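Local coordinates for protein argonaute (Marinitoga piezophila, PDB 5I4A), which uses short guide RNAs bearing a 5'-hydroxyl to bind complementary targets and cleave single-stranded DNA, and may defend its host against mobile genetic elements, at residues Asn292-Lys297 with Ile426-Pro431; Lys297-Phe302 with Asn367-Asn372; Lys442-Gly447 with Ile463-Asn468; Ile475-Asn480 with Asn627-Thr632. All blocks are in the same frame, centred on the assembly; numbering follows the deposited sequence.

Contact 1 (Asn292-Lys297 with Ile426-Pro431); sequences NEQPLK and IPECKP
The backbones come closest where CA of Asn292 stands 4.7 Å from CA of Cys429, without a hydrogen bond between the two segments; Ile426-Cys429 forms a type I beta turn, closed by Cys429 N on Ile426 O. On the other side, Asn292 folds its own loop. Its CG is anti to the backbone N (chi1 -160°), which lets OD1 accept from Gln294 N at 2.9 Å, in the carbonyl plane on a lone pair and with an N-H...O angle of 156°. The backbone N of Asn292 in turn donates to Glu293 OE1, reached from above the carboxylate plane at 3.0 Å, while Asn292 ND2 donates to the carbonyl of Leu333. Cys429 SG sits over one face of the Asn292 amide, 3.4 Å from its OD1. Gln294 bends at chi2 and lays its CG over the same sulphur, 3.9 Å from Cys429 SG, crossing the Glu428 side chain at about a right angle. The Glu428 carboxylate bonds Asn372 ND2 through OE1. Further along, Leu296 CD1 and Ile426 CD1 touch at 4.3 Å, beside Met374. An alanine here in place of Asn292 would remove the amide, and with it the acceptor for Gln294 N, the donor to Leu333 and the face on Cys429 SG, and would probably loosen the loop ahead of the strand. The geometry at Asn292 is an Asx turn; it leads into strand 295-302 of the parallel Mid-domain sheet, where the end of linker L2 meets the passage from Mid to PIWI.

Contact 2 (Lys297-Phe302 with Asn367-Asn372); sequences KAIFFF and NQIEDN
None of the three phenyl rings of strand 297-302 stacks on the facing loop: Phe300, Phe301 and Phe302 meet Phe319, Phe393 and Phe308 edge-to-face, and the flat groups of 367-372 that matter are the Asp371 carboxylate and the peptides around Asn372. Lys297 approaches that carboxylate obliquely, its NZ beside OD2 and CB, in a salt bridge of 3.1 Å from NZ to Asp371 OD2. A bend at chi3 (-66°) brings CE of the lysine to the outer end of the Asn372 carbonyl, 3.3 Å from its O. Two waters fill out the join. One accepts from Lys297 N and donates to Asn372 O, each at 2.9 Å; the other accepts from Asn372 N and, weakly, from Lys297 NZ. Farther up the strand the two isoleucines meet tip to tip, Ile299 CD1 lying 3.8 Å from Ile369 CD1. Ile299 holds CG1 in the crowded position between N and carbonyl carbon (chi1 56°). Water carries the backbone part of the join, the Asn372 amide being engaged by Glu428, just before strand 374-379 pairs directly with strand 295-302; the charged part is direct, and the salt bridge, with Asp371 exposed, is likely to be weakened by solvent screening.

Contact 3 (Lys442-Gly447 with Ile463-Asn468); sequences KNLYIG and IAAVDN
Ala464 O is held by one hydrogen bond, from Gly447 N at 2.7 Å, nearly along the C=O axis and with an N-H...O angle of 168°, supplemented by a weaker CA-H...O contact from Ile446, whose CA is 3.2 Å from Ala464 O. Tyr445 O is gripped likewise, by a hydrogen bond from Val466 N at 2.8 Å and, more weakly, by the CA-H of Ala465. The two N-H...O bonds belong to two antiparallel hydrogen-bonded pairs, Tyr445 with Val466 and Gly447 with Ala464, on either side of the non-hydrogen-bonded pair Ile446-Ala465. On that middle pair's face Ile446 CG1 meets Ala465 CB at 3.8 Å. Tyr445 packs its CB on Val466 CG2 at 3.9 Å and turns its ring edge to Val466 O and to the CA of Asn468. At the far end of the ring, Tyr445 OH accepts from Asn443 ND2 at 3.1 Å and is also bonded to Gln601. A leucine in place of Tyr445 would lose the ring edge beside Val466 O and Asn468 and the hydroxyl, and would probably deprive Gln601 and Asn443 of one of their partners. The hairpin lies within the RNase H-like sheet of PIWI, flanked by strands 513-519 and 472-482; helix 485-507 packs against Ile446 and Ala465, helix 621-631 against Ala464 and Val466.

Contact 4 (Ile475-Asn480 with Asn627-Thr632); sequences IGKHKN and NKVALT
Tight packing is concentrated where Lys477 and Ile475 meet Val629. The Lys477 side chain, fully extended from the backbone (chi1 -179°, CG anti to N), runs straight out of the strand to the C-terminal end of helix 621-631. Its NZ donates to Val629 O at 2.8 Å, in the plane of that carbonyl. Thr632 O presses still closer, 2.4 Å from Lys477 NZ, but at a poor angle that does not make a hydrogen bond, so the ammonium looks crowded by two backbone oxygens on the same side. The positive charge at this helix end would probably be favourable, since the carbonyls there carry the negative pole of the helix dipole. The aliphatic part of the lysine is also used: Lys477 CD lies 3.9 Å from Val629 CG1. That methyl is shared, because Ile475 crosses Val629 obliquely and sets its CG2 3.9 Å from Val629 CG1. The axes of strand 475-479 and helix 627-631 approach to 9.1 Å, at 36°, the helix lying against the edge strand of the RNase H-like sheet of PIWI. Asn627, about one turn before Ala630, is an inferred active-site residue and probable Mn(2+) ligand, and Ala630 has its side chain about 4 Å from that of Asp449, measured between nearest atoms. By contrast, the 478-480 end is loose. Lys479 and Asn480 are exposed and make no contact with 627-632, although Lys479 forms a salt bridge with Asp633 just beyond. On the helix, Leu631 points away from the strand into an exposed position, and Lys628, also clear of the strand, engages Tyr639 in a cation-pi interaction.

In the fold
Along the chain, contact 2 is nested inside the loop closed by contact 1, and contacts 3 and 4 follow in series. Contacts 1 and 2 lie about 15 Å apart between centres, share Lys297 and strand 295-302, and touch through Glu428 and Asn372; both belong largely to the Mid domain. Contacts 3 and 4, with centres about 16 Å apart, sit in the PIWI domain, on neighbouring strands 458-466 and 472-482 of one sheet, joined by Ile463 N and Gly476 O. The pairs lie in the same lobe, contact 1 standing about 22 Å from contact 3 between centres; residues 426-431 carry the chain from Mid to the domain whose RNase H fold holds the catalytic residues.

Contact 1 (Asn292-Lys297 with Ile426-Pro431)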
loop_
_atom_site.group_PDB
_atom_site.type_symbol
_atom_site.label_atom_id
_atom_site.label_comp_id
_atom_site.label_asym_id
_atom_site.label_seq_id
_atom_site.Cartn_x
_atom_site.Cartn_y
_atom_site.Cartn_z
ATOM N N ASN A 292 7.610 -1.538 -31.389
ATOM C CA ASN A 292 9.037 -1.506 -31.097
ATOM C C ASN A 292 9.790 -1.002 -32.322
ATOM O O ASN A 292 9.754 0.197 -32.621
ATOM C CB ASN A 292 9.537 -2.889 -30.669
ATOM C CG ASN A 292 10.857 -2.828 -29.913
ATOM O OD1 ASN A 292 11.709 -1.985 -30.196
ATOM N ND2 ASN A 292 11.028 -3.724 -28.947
ATOM N N GLU A 293 10.452 -1.911 -33.044
ATOM C CA GLU A 293 11.300 -1.562 -34.186
ATOM C C GLU A 293 12.394 -0.576 -33.789
ATOM O O GLU A 293 12.881 0.197 -34.618
ATOM C CB GLU A 293 10.485 -1.001 -35.360
ATOM C CG GLU A 293 9.262 -1.820 -35.756
ATOM C CD GLU A 293 7.996 -1.359 -35.055
ATOM O OE1 GLU A 293 7.429 -2.148 -34.272
ATOM O OE2 GLU A 293 7.575 -0.201 -35.283
ATOM N N GLN A 294 12.785 -0.595 -32.514
ATOM C CA GLN A 294 13.783 0.305 -31.963
ATOM C C GLN A 294 15.055 -0.461 -31.618
ATOM O O GLN A 294 15.005 -1.660 -31.322
ATOM C CB GLN A 294 13.261 1.003 -30.700
ATOM C CG GLN A 294 11.916 1.693 -30.875
ATOM C CD GLN A 294 11.991 2.898 -31.796
ATOM O OE1 GLN A 294 11.195 3.041 -32.726
ATOM N NE2 GLN A 294 12.950 3.776 -31.533
ATOM N N PRO A 295 16.212 0.196 -31.654
ATOM C CA PRO A 295 17.446 -0.477 -31.238
ATOM C C PRO A 295 17.563 -0.531 -29.723
ATOM O O PRO A 295 17.144 0.385 -29.010
ATOM C CB PRO A 295 18.545 0.399 -31.849
ATOM C CG PRO A 295 17.936 1.763 -31.897
ATOM C CD PRO A 295 16.466 1.554 -32.169
ATOM N N LEU A 296 18.127 -1.633 -29.237
ATOM C CA LEU A 296 18.482 -1.789 -27.832
ATOM C C LEU A 296 19.984 -1.562 -27.706
ATOM O O LEU A 296 20.783 -2.388 -28.158
ATOM C CB LEU A 296 18.085 -3.170 -27.317
ATOM C CG LEU A 296 18.422 -3.471 -25.854
ATOM C CD1 LEU A 296 17.760 -2.462 -24.929
ATOM C CD2 LEU A 296 18.013 -4.890 -25.487
ATOM N N LYS A 297 20.361 -0.436 -27.110
ATOM C CA LYS A 297 21.755 -0.050 -26.944
ATOM C C LYS A 297 22.119 -0.084 -25.466
ATOM O O LYS A 297 21.304 0.274 -24.611
ATOM C CB LYS A 297 22.005 1.345 -27.528
ATOM C CG LYS A 297 21.759 1.426 -29.033
ATOM C CD LYS A 297 21.950 2.836 -29.570
ATOM C CE LYS A 297 20.907 3.788 -29.011
ATOM N NZ LYS A 297 20.984 5.135 -29.645
ATOM N N ILE A 426 12.146 2.379 -22.746
ATOM C CA ILE A 426 12.359 3.092 -24.002
ATOM C C ILE A 426 11.036 3.744 -24.391
ATOM O O ILE A 426 10.071 3.025 -24.702
ATOM C CB ILE A 426 12.870 2.157 -25.104
ATOM C CG1 ILE A 426 14.277 1.666 -24.756
ATOM C CG2 ILE A 426 12.874 2.869 -26.448
ATOM C CD1 ILE A 426 14.763 0.510 -25.608
ATOM N N PRO A 427 10.938 5.077 -24.386
ATOM C CA PRO A 427 9.636 5.719 -24.635
ATOM C C PRO A 427 9.076 5.464 -26.022
ATOM O O PRO A 427 7.857 5.544 -26.197
ATOM C CB PRO A 427 9.926 7.209 -24.407
ATOM C CG PRO A 427 11.411 7.348 -24.527
ATOM C CD PRO A 427 11.989 6.053 -24.049
ATOM N N GLU A 428 9.906 5.151 -27.011
ATOM C CA GLU A 428 9.373 4.847 -28.332
ATOM C C GLU A 428 8.808 3.438 -28.429
ATOM O O GLU A 428 8.280 3.069 -29.484
ATOM C CB GLU A 428 10.446 5.049 -29.405
ATOM C CG GLU A 428 10.854 6.503 -29.613
ATOM C CD GLU A 428 11.752 7.023 -28.508
ATOM O OE1 GLU A 428 12.492 6.208 -27.914
ATOM O OE2 GLU A 428 11.713 8.242 -28.229
ATOM N N CYS A 429 8.903 2.646 -27.366
ATOM C CA CYS A 429 8.347 1.304 -27.336
ATOM C C CYS A 429 7.006 1.286 -26.607
ATOM O O CYS A 429 6.697 2.169 -25.799
ATOM C CB CYS A 429 9.313 0.327 -26.660
ATOM S SG CYS A 429 10.813 -0.016 -27.598
ATOM N N LYS A 430 6.215 0.268 -26.906
ATOM C CA LYS A 430 4.962 0.006 -26.194
ATOM C C LYS A 430 4.796 -1.503 -26.135
ATOM O O LYS A 430 4.479 -2.145 -27.149
ATOM C CB LYS A 430 3.764 0.672 -26.864
ATOM C CG LYS A 430 2.429 0.381 -26.180
ATOM C CD LYS A 430 2.455 0.747 -24.700
ATOM C CE LYS A 430 2.604 2.245 -24.486
ATOM N NZ LYS A 430 2.674 2.571 -23.034
ATOM N N PRO A 431 5.045 -2.115 -24.974
ATOM C CA PRO A 431 4.933 -3.580 -24.879
ATOM C C PRO A 431 3.566 -4.118 -25.268
ATOM O O PRO A 431 3.487 -5.205 -25.854
ATOM C CB PRO A 431 5.252 -3.851 -23.404
ATOM C CG PRO A 431 6.167 -2.721 -23.019
ATOM C CD PRO A 431 5.630 -1.522 -23.759
#

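Contact 2 (Lys297-Phe302 with Asn367-Asn372)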
loop_
_atom_site.group_PDB
_atom_site.type_symbol
_atom_site.label_atom_id
_atom_site.label_comp_id
_atom_site.label_asym_id
_atom_site.label_seq_id
_atom_site.Cartn_x
_atom_site.Cartn_y
_atom_site.Cartn_z
ATOM N N LYS A 297 20.361 -0.436 -27.110
ATOM C CA LYS A 297 21.755 -0.050 -26.944
ATOM C C LYS A 297 22.119 -0.084 -25.466
ATOM O O LYS A 297 21.304 0.274 -24.611
ATOM C CB LYS A 297 22.005 1.345 -27.528
ATOM C CG LYS A 297 21.759 1.426 -29.033
ATOM C CD LYS A 297 21.950 2.836 -29.570
ATOM C CE LYS A 297 20.907 3.788 -29.011
ATOM N NZ LYS A 297 20.984 5.135 -29.645
ATOM N N ALA A 298 23.344 -0.516 -25.163
ATOM C CA ALA A 298 23.712 -0.719 -23.770
ATOM C C ALA A 298 25.222 -0.651 -23.591
ATOM O O ALA A 298 25.987 -0.904 -24.525
ATOM C CB ALA A 298 23.184 -2.066 -23.258
ATOM N N ILE A 299 25.632 -0.296 -22.372
ATOM C CA ILE A 299 27.012 -0.403 -21.919
ATOM C C ILE A 299 26.996 -1.010 -20.520
ATOM O O ILE A 299 25.954 -1.090 -19.868
ATOM C CB ILE A 299 27.756 0.952 -21.916
ATOM C CG1 ILE A 299 27.005 1.982 -21.069
ATOM C CG2 ILE A 299 27.970 1.457 -23.340
ATOM C CD1 ILE A 299 27.726 3.310 -20.953
ATOM N N PHE A 300 28.171 -1.433 -20.058
ATOM C CA PHE A 300 28.312 -2.179 -18.814
ATOM C C PHE A 300 29.119 -1.389 -17.791
ATOM O O PHE A 300 30.113 -0.738 -18.135
ATOM C CB PHE A 300 28.997 -3.537 -19.051
ATOM C CG PHE A 300 28.247 -4.453 -19.978
ATOM C CD1 PHE A 300 28.461 -4.404 -21.346
ATOM C CD2 PHE A 300 27.342 -5.377 -19.478
ATOM C CE1 PHE A 300 27.777 -5.254 -22.198
ATOM C CE2 PHE A 300 26.656 -6.225 -20.326
ATOM C CZ PHE A 300 26.874 -6.162 -21.685
ATOM N N PHE A 301 28.698 -1.466 -16.529
ATOM C CA PHE A 301 29.432 -0.881 -15.411
ATOM C C PHE A 301 29.683 -1.960 -14.368
ATOM O O PHE A 301 28.739 -2.595 -13.886
ATOM C CB PHE A 301 28.670 0.292 -14.788
ATOM C CG PHE A 301 28.665 1.535 -15.634
ATOM C CD1 PHE A 301 27.681 1.736 -16.587
ATOM C CD2 PHE A 301 29.646 2.500 -15.474
ATOM C CE1 PHE A 301 27.677 2.881 -17.368
ATOM C CE2 PHE A 301 29.646 3.642 -16.251
ATOM C CZ PHE A 301 28.664 3.832 -17.200
ATOM N N PHE A 302 30.949 -2.160 -14.017
ATOM C CA PHE A 302 31.337 -3.139 -13.016
ATOM C C PHE A 302 31.939 -2.427 -11.812
ATOM O O PHE A 302 32.551 -1.363 -11.940
ATOM C CB PHE A 302 32.341 -4.148 -13.580
ATOM C CG PHE A 302 31.839 -4.892 -14.785
ATOM C CD1 PHE A 302 32.006 -4.371 -16.057
ATOM C CD2 PHE A 302 31.212 -6.117 -14.649
ATOM C CE1 PHE A 302 31.549 -5.052 -17.163
ATOM C CE2 PHE A 302 30.755 -6.802 -15.754
ATOM C CZ PHE A 302 30.923 -6.266 -17.012
ATOM N N ASN A 367 29.960 11.125 -21.840
ATOM C CA ASN A 367 29.254 12.398 -21.937
ATOM C C ASN A 367 28.581 12.565 -23.295
ATOM O O ASN A 367 27.491 13.144 -23.384
ATOM C CB ASN A 367 30.218 13.551 -21.664
ATOM C CG ASN A 367 29.565 14.908 -21.817
ATOM O OD1 ASN A 367 28.968 15.433 -20.876
ATOM N ND2 ASN A 367 29.678 15.486 -23.008
ATOM N N GLN A 368 29.204 12.067 -24.365
ATOM C CA GLN A 368 28.630 12.214 -25.698
ATOM C C GLN A 368 27.524 11.209 -25.986
ATOM O O GLN A 368 26.918 11.280 -27.060
ATOM C CB GLN A 368 29.719 12.103 -26.777
ATOM C CG GLN A 368 30.518 10.800 -26.794
ATOM C CD GLN A 368 29.810 9.652 -27.489
ATOM O OE1 GLN A 368 29.590 9.683 -28.699
ATOM N NE2 GLN A 368 29.457 8.625 -26.722
ATOM N N ILE A 369 27.250 10.280 -25.068
ATOM C CA ILE A 369 26.188 9.307 -25.297
ATOM C C ILE A 369 24.857 10.035 -25.382
ATOM O O ILE A 369 24.473 10.777 -24.468
ATOM C CB ILE A 369 26.173 8.243 -24.197
ATOM C CG1 ILE A 369 27.295 7.227 -24.426
ATOM C CG2 ILE A 369 24.814 7.549 -24.147
ATOM C CD1 ILE A 369 27.442 6.213 -23.312
ATOM N N GLU A 370 24.150 9.829 -26.482
ATOM C CA GLU A 370 22.825 10.384 -26.690
ATOM C C GLU A 370 21.823 9.240 -26.820
ATOM O O GLU A 370 22.183 8.061 -26.766
ATOM C CB GLU A 370 22.802 11.284 -27.927
ATOM C CG GLU A 370 24.007 12.204 -28.064
ATOM C CD GLU A 370 23.624 13.668 -28.019
ATOM O OE1 GLU A 370 22.550 13.981 -27.465
ATOM O OE2 GLU A 370 24.391 14.505 -28.541
ATOM N N ASP A 371 20.552 9.608 -26.987
ATOM C CA ASP A 371 19.460 8.657 -27.180
ATOM C C ASP A 371 19.296 7.730 -25.981
ATOM O O ASP A 371 19.810 8.008 -24.892
ATOM C CB ASP A 371 19.678 7.835 -28.452
ATOM C CG ASP A 371 20.186 8.673 -29.604
ATOM O OD1 ASP A 371 20.145 9.916 -29.493
ATOM O OD2 ASP A 371 20.629 8.094 -30.617
ATOM N N ASN A 372 18.577 6.624 -26.176
ATOM C CA ASN A 372 18.288 5.671 -25.109
ATOM C C ASN A 372 19.410 4.644 -25.054
ATOM O O ASN A 372 19.568 3.836 -25.975
ATOM C CB ASN A 372 16.944 4.989 -25.344
ATOM C CG ASN A 372 15.838 5.976 -25.655
ATOM O OD1 ASN A 372 15.628 6.939 -24.922
ATOM N ND2 ASN A 372 15.133 5.747 -26.761
HETATM O O HOH W 1 18.287 1.291 -26.115
HETATM O O HOH W 2 18.045 5.078 -28.752
#

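Contact 3 (Lys442-Gly447 with Ile463-Asn468)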
loop_
_atom_site.group_PDB
_atom_site.type_symbol
_atom_site.label_atom_id
_atom_site.label_comp_id
_atom_site.label_asym_id
_atom_site.label_seq_id
_atom_site.Cartn_x
_atom_site.Cartn_y
_atom_site.Cartn_z
ATOM N N LYS A 442 -9.383 9.612 -24.853
ATOM C CA LYS A 442 -9.946 10.911 -24.505
ATOM C C LYS A 442 -9.888 11.214 -23.013
ATOM O O LYS A 442 -10.261 12.322 -22.610
ATOM C CB LYS A 442 -11.392 10.991 -24.986
ATOM C CG LYS A 442 -12.299 9.915 -24.409
ATOM C CD LYS A 442 -13.670 9.960 -25.067
ATOM C CE LYS A 442 -14.486 8.717 -24.752
ATOM N NZ LYS A 442 -15.773 8.704 -25.502
ATOM N N ASN A 443 -9.425 10.278 -22.190
ATOM C CA ASN A 443 -9.459 10.423 -20.745
ATOM C C ASN A 443 -8.059 10.664 -20.191
ATOM O O ASN A 443 -7.065 10.154 -20.714
ATOM C CB ASN A 443 -10.072 9.181 -20.095
ATOM C CG ASN A 443 -11.431 8.837 -20.673
ATOM O OD1 ASN A 443 -12.271 9.713 -20.878
ATOM N ND2 ASN A 443 -11.650 7.556 -20.945
ATOM N N LEU A 444 -7.998 11.454 -19.120
ATOM C CA LEU A 444 -6.754 11.772 -18.429
ATOM C C LEU A 444 -6.805 11.127 -17.050
ATOM O O LEU A 444 -7.595 11.541 -16.193
ATOM C CB LEU A 444 -6.553 13.282 -18.332
ATOM C CG LEU A 444 -5.369 13.773 -17.494
ATOM C CD1 LEU A 444 -4.071 13.187 -18.017
ATOM C CD2 LEU A 444 -5.311 15.293 -17.482
ATOM N N TYR A 445 -5.968 10.115 -16.843
ATOM C CA TYR A 445 -5.948 9.353 -15.602
ATOM C C TYR A 445 -4.858 9.909 -14.694
ATOM O O TYR A 445 -3.676 9.886 -15.048
ATOM C CB TYR A 445 -5.727 7.869 -15.890
ATOM C CG TYR A 445 -6.759 7.301 -16.842
ATOM C CD1 TYR A 445 -8.051 7.035 -16.414
ATOM C CD2 TYR A 445 -6.445 7.047 -18.171
ATOM C CE1 TYR A 445 -9.003 6.526 -17.278
ATOM C CE2 TYR A 445 -7.392 6.536 -19.045
ATOM C CZ TYR A 445 -8.667 6.277 -18.592
ATOM O OH TYR A 445 -9.614 5.771 -19.452
ATOM N N ILE A 446 -5.263 10.404 -13.525
ATOM C CA ILE A 446 -4.380 11.093 -12.593
ATOM C C ILE A 446 -4.462 10.395 -11.244
ATOM O O ILE A 446 -5.559 10.078 -10.769
ATOM C CB ILE A 446 -4.762 12.581 -12.467
ATOM C CG1 ILE A 446 -4.536 13.306 -13.797
ATOM C CG2 ILE A 446 -3.976 13.253 -11.352
ATOM C CD1 ILE A 446 -5.090 14.715 -13.823
ATOM N N GLY A 447 -3.307 10.151 -10.635
ATOM C CA GLY A 447 -3.229 9.588 -9.293
ATOM C C GLY A 447 -2.687 10.625 -8.326
ATOM O O GLY A 447 -1.809 11.412 -8.682
ATOM N N ILE A 463 1.771 13.680 -7.539
ATOM C CA ILE A 463 0.731 13.380 -8.515
ATOM C C ILE A 463 1.366 12.735 -9.741
ATOM O O ILE A 463 2.538 12.963 -10.054
ATOM C CB ILE A 463 -0.079 14.639 -8.916
ATOM C CG1 ILE A 463 0.657 15.462 -9.976
ATOM C CG2 ILE A 463 -0.365 15.506 -7.698
ATOM C CD1 ILE A 463 0.009 15.411 -11.349
ATOM N N ALA A 464 0.574 11.924 -10.441
ATOM C CA ALA A 464 1.033 11.223 -11.632
ATOM C C ALA A 464 -0.125 11.098 -12.610
ATOM O O ALA A 464 -1.226 10.695 -12.221
ATOM C CB ALA A 464 1.580 9.834 -11.282
ATOM N N ALA A 465 0.127 11.435 -13.874
ATOM C CA ALA A 465 -0.879 11.368 -14.926
ATOM C C ALA A 465 -0.406 10.442 -16.038
ATOM O O ALA A 465 0.773 10.456 -16.410
ATOM C CB ALA A 465 -1.178 12.760 -15.493
ATOM N N VAL A 466 -1.328 9.630 -16.563
ATOM C CA VAL A 466 -1.035 8.697 -17.645
ATOM C C VAL A 466 -2.183 8.717 -18.646
ATOM O O VAL A 466 -3.285 9.191 -18.356
ATOM C CB VAL A 466 -0.808 7.246 -17.150
ATOM C CG1 VAL A 466 0.198 7.200 -16.003
ATOM C CG2 VAL A 466 -2.127 6.607 -16.746
ATOM N N ASP A 467 -1.918 8.177 -19.836
ATOM C CA ASP A 467 -2.933 8.065 -20.871
ATOM C C ASP A 467 -3.463 6.632 -20.926
ATOM O O ASP A 467 -3.116 5.780 -20.102
ATOM C CB ASP A 467 -2.383 8.544 -22.225
ATOM C CG ASP A 467 -1.267 7.659 -22.782
ATOM O OD1 ASP A 467 -1.114 6.492 -22.369
ATOM O OD2 ASP A 467 -0.540 8.143 -23.676
ATOM N N ASN A 468 -4.305 6.356 -21.926
ATOM C CA ASN A 468 -4.952 5.053 -22.041
ATOM C C ASN A 468 -3.970 3.934 -22.362
ATOM O O ASN A 468 -4.304 2.761 -22.166
ATOM C CB ASN A 468 -6.035 5.106 -23.118
ATOM C CG ASN A 468 -5.460 5.195 -24.517
ATOM O OD1 ASN A 468 -4.769 6.155 -24.857
ATOM N ND2 ASN A 468 -5.744 4.193 -25.337
HETATM O O HOH W 3 -5.575 8.974 -22.566
#

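Contact 4 (Ile475-Asn480 with Asn627-Thr632)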
loop_
_atom_site.group_PDB
_atom_site.type_symbol
_atom_site.label_atom_id
_atom_site.label_comp_id
_atom_site.label_asym_id
_atom_site.label_seq_id
_atom_site.Cartn_x
_atom_site.Cartn_y
_atom_site.Cartn_z
ATOM N N ILE A 475 4.686 13.690 -13.846
ATOM C CA ILE A 475 4.832 13.365 -12.433
ATOM C C ILE A 475 5.252 14.633 -11.705
ATOM O O ILE A 475 6.201 15.306 -12.123
ATOM C CB ILE A 475 5.863 12.244 -12.196
ATOM C CG1 ILE A 475 5.463 10.971 -12.940
ATOM C CG2 ILE A 475 6.012 11.960 -10.706
ATOM C CD1 ILE A 475 6.468 9.846 -12.800
ATOM N N GLY A 476 4.553 14.958 -10.632
ATOM C CA GLY A 476 4.916 16.094 -9.799
ATOM C C GLY A 476 5.052 15.668 -8.355
ATOM O O GLY A 476 4.276 14.851 -7.863
ATOM N N LYS A 477 6.055 16.229 -7.680
ATOM C CA LYS A 477 6.358 15.872 -6.301
ATOM C C LYS A 477 6.799 17.111 -5.540
ATOM O O LYS A 477 7.551 17.936 -6.065
ATOM C CB LYS A 477 7.452 14.794 -6.228
ATOM C CG LYS A 477 7.798 14.354 -4.813
ATOM C CD LYS A 477 8.886 13.289 -4.800
ATOM C CE LYS A 477 9.131 12.771 -3.389
ATOM N NZ LYS A 477 10.157 11.688 -3.353
ATOM N N HIS A 478 6.323 17.234 -4.301
ATOM C CA HIS A 478 6.689 18.330 -3.414
ATOM C C HIS A 478 6.945 17.772 -2.026
ATOM O O HIS A 478 6.142 16.988 -1.513
ATOM C CB HIS A 478 5.596 19.393 -3.363
ATOM C CG HIS A 478 5.363 20.070 -4.675
ATOM N ND1 HIS A 478 6.083 21.172 -5.077
ATOM C CD2 HIS A 478 4.503 19.791 -5.683
ATOM C CE1 HIS A 478 5.673 21.549 -6.275
ATOM N NE2 HIS A 478 4.715 20.728 -6.664
ATOM N N LYS A 479 8.051 18.183 -1.419
ATOM C CA LYS A 479 8.482 17.652 -0.138
ATOM C C LYS A 479 8.388 18.722 0.943
ATOM O O LYS A 479 8.741 19.885 0.722
ATOM C CB LYS A 479 9.911 17.112 -0.223
ATOM C CG LYS A 479 10.118 16.024 -1.273
ATOM C CD LYS A 479 11.340 15.172 -0.939
ATOM C CE LYS A 479 11.152 14.426 0.380
ATOM N NZ LYS A 479 12.457 13.968 0.944
ATOM N N ASN A 480 7.887 18.314 2.107
ATOM C CA ASN A 480 7.851 19.132 3.320
ATOM C C ASN A 480 7.201 20.495 3.070
ATOM O O ASN A 480 7.823 21.548 3.191
ATOM C CB ASN A 480 9.259 19.297 3.901
ATOM C CG ASN A 480 9.956 17.975 4.142
ATOM O OD1 ASN A 480 9.645 17.264 5.097
ATOM N ND2 ASN A 480 10.920 17.650 3.290
ATOM N N ASN A 627 2.360 6.652 -5.406
ATOM C CA ASN A 627 2.868 6.057 -4.174
ATOM C C ASN A 627 4.372 5.823 -4.255
ATOM O O ASN A 627 5.108 6.133 -3.310
ATOM C CB ASN A 627 2.145 4.741 -3.874
ATOM C CG ASN A 627 0.714 4.947 -3.401
ATOM O OD1 ASN A 627 0.293 6.070 -3.119
ATOM N ND2 ASN A 627 -0.033 3.856 -3.295
ATOM N N LYS A 628 4.847 5.282 -5.381
ATOM C CA LYS A 628 6.259 4.934 -5.504
ATOM C C LYS A 628 7.148 6.172 -5.516
ATOM O O LYS A 628 8.186 6.204 -4.845
ATOM C CB LYS A 628 6.491 4.100 -6.766
ATOM C CG LYS A 628 6.341 2.602 -6.561
ATOM C CD LYS A 628 7.372 2.087 -5.573
ATOM C CE LYS A 628 7.286 0.580 -5.402
ATOM N NZ LYS A 628 7.951 -0.153 -6.513
ATOM N N VAL A 629 6.763 7.202 -6.274
ATOM C CA VAL A 629 7.593 8.401 -6.365
ATOM C C VAL A 629 7.613 9.148 -5.036
ATOM O O VAL A 629 8.638 9.719 -4.646
ATOM C CB VAL A 629 7.114 9.298 -7.521
ATOM C CG1 VAL A 629 7.863 10.621 -7.520
ATOM C CG2 VAL A 629 7.310 8.583 -8.850
ATOM N N ALA A 630 6.493 9.148 -4.313
ATOM C CA ALA A 630 6.458 9.800 -3.010
ATOM C C ALA A 630 7.287 9.059 -1.969
ATOM O O ALA A 630 7.668 9.655 -0.955
ATOM C CB ALA A 630 5.014 9.927 -2.522
ATOM N N LEU A 631 7.591 7.784 -2.206
ATOM C CA LEU A 631 8.229 6.961 -1.189
ATOM C C LEU A 631 9.725 7.250 -1.048
ATOM O O LEU A 631 10.270 7.107 0.053
ATOM C CB LEU A 631 7.987 5.483 -1.510
ATOM C CG LEU A 631 7.881 4.495 -0.347
ATOM C CD1 LEU A 631 6.982 3.333 -0.727
ATOM C CD2 LEU A 631 9.255 3.989 0.055
ATOM N N THR A 632 10.403 7.654 -2.124
ATOM C CA THR A 632 11.848 7.846 -2.101
ATOM C C THR A 632 12.223 9.095 -2.889
ATOM O O THR A 632 11.435 9.624 -3.677
ATOM C CB THR A 632 12.602 6.636 -2.681
ATOM O OG1 THR A 632 12.174 6.410 -4.031
ATOM C CG2 THR A 632 12.346 5.378 -1.855
#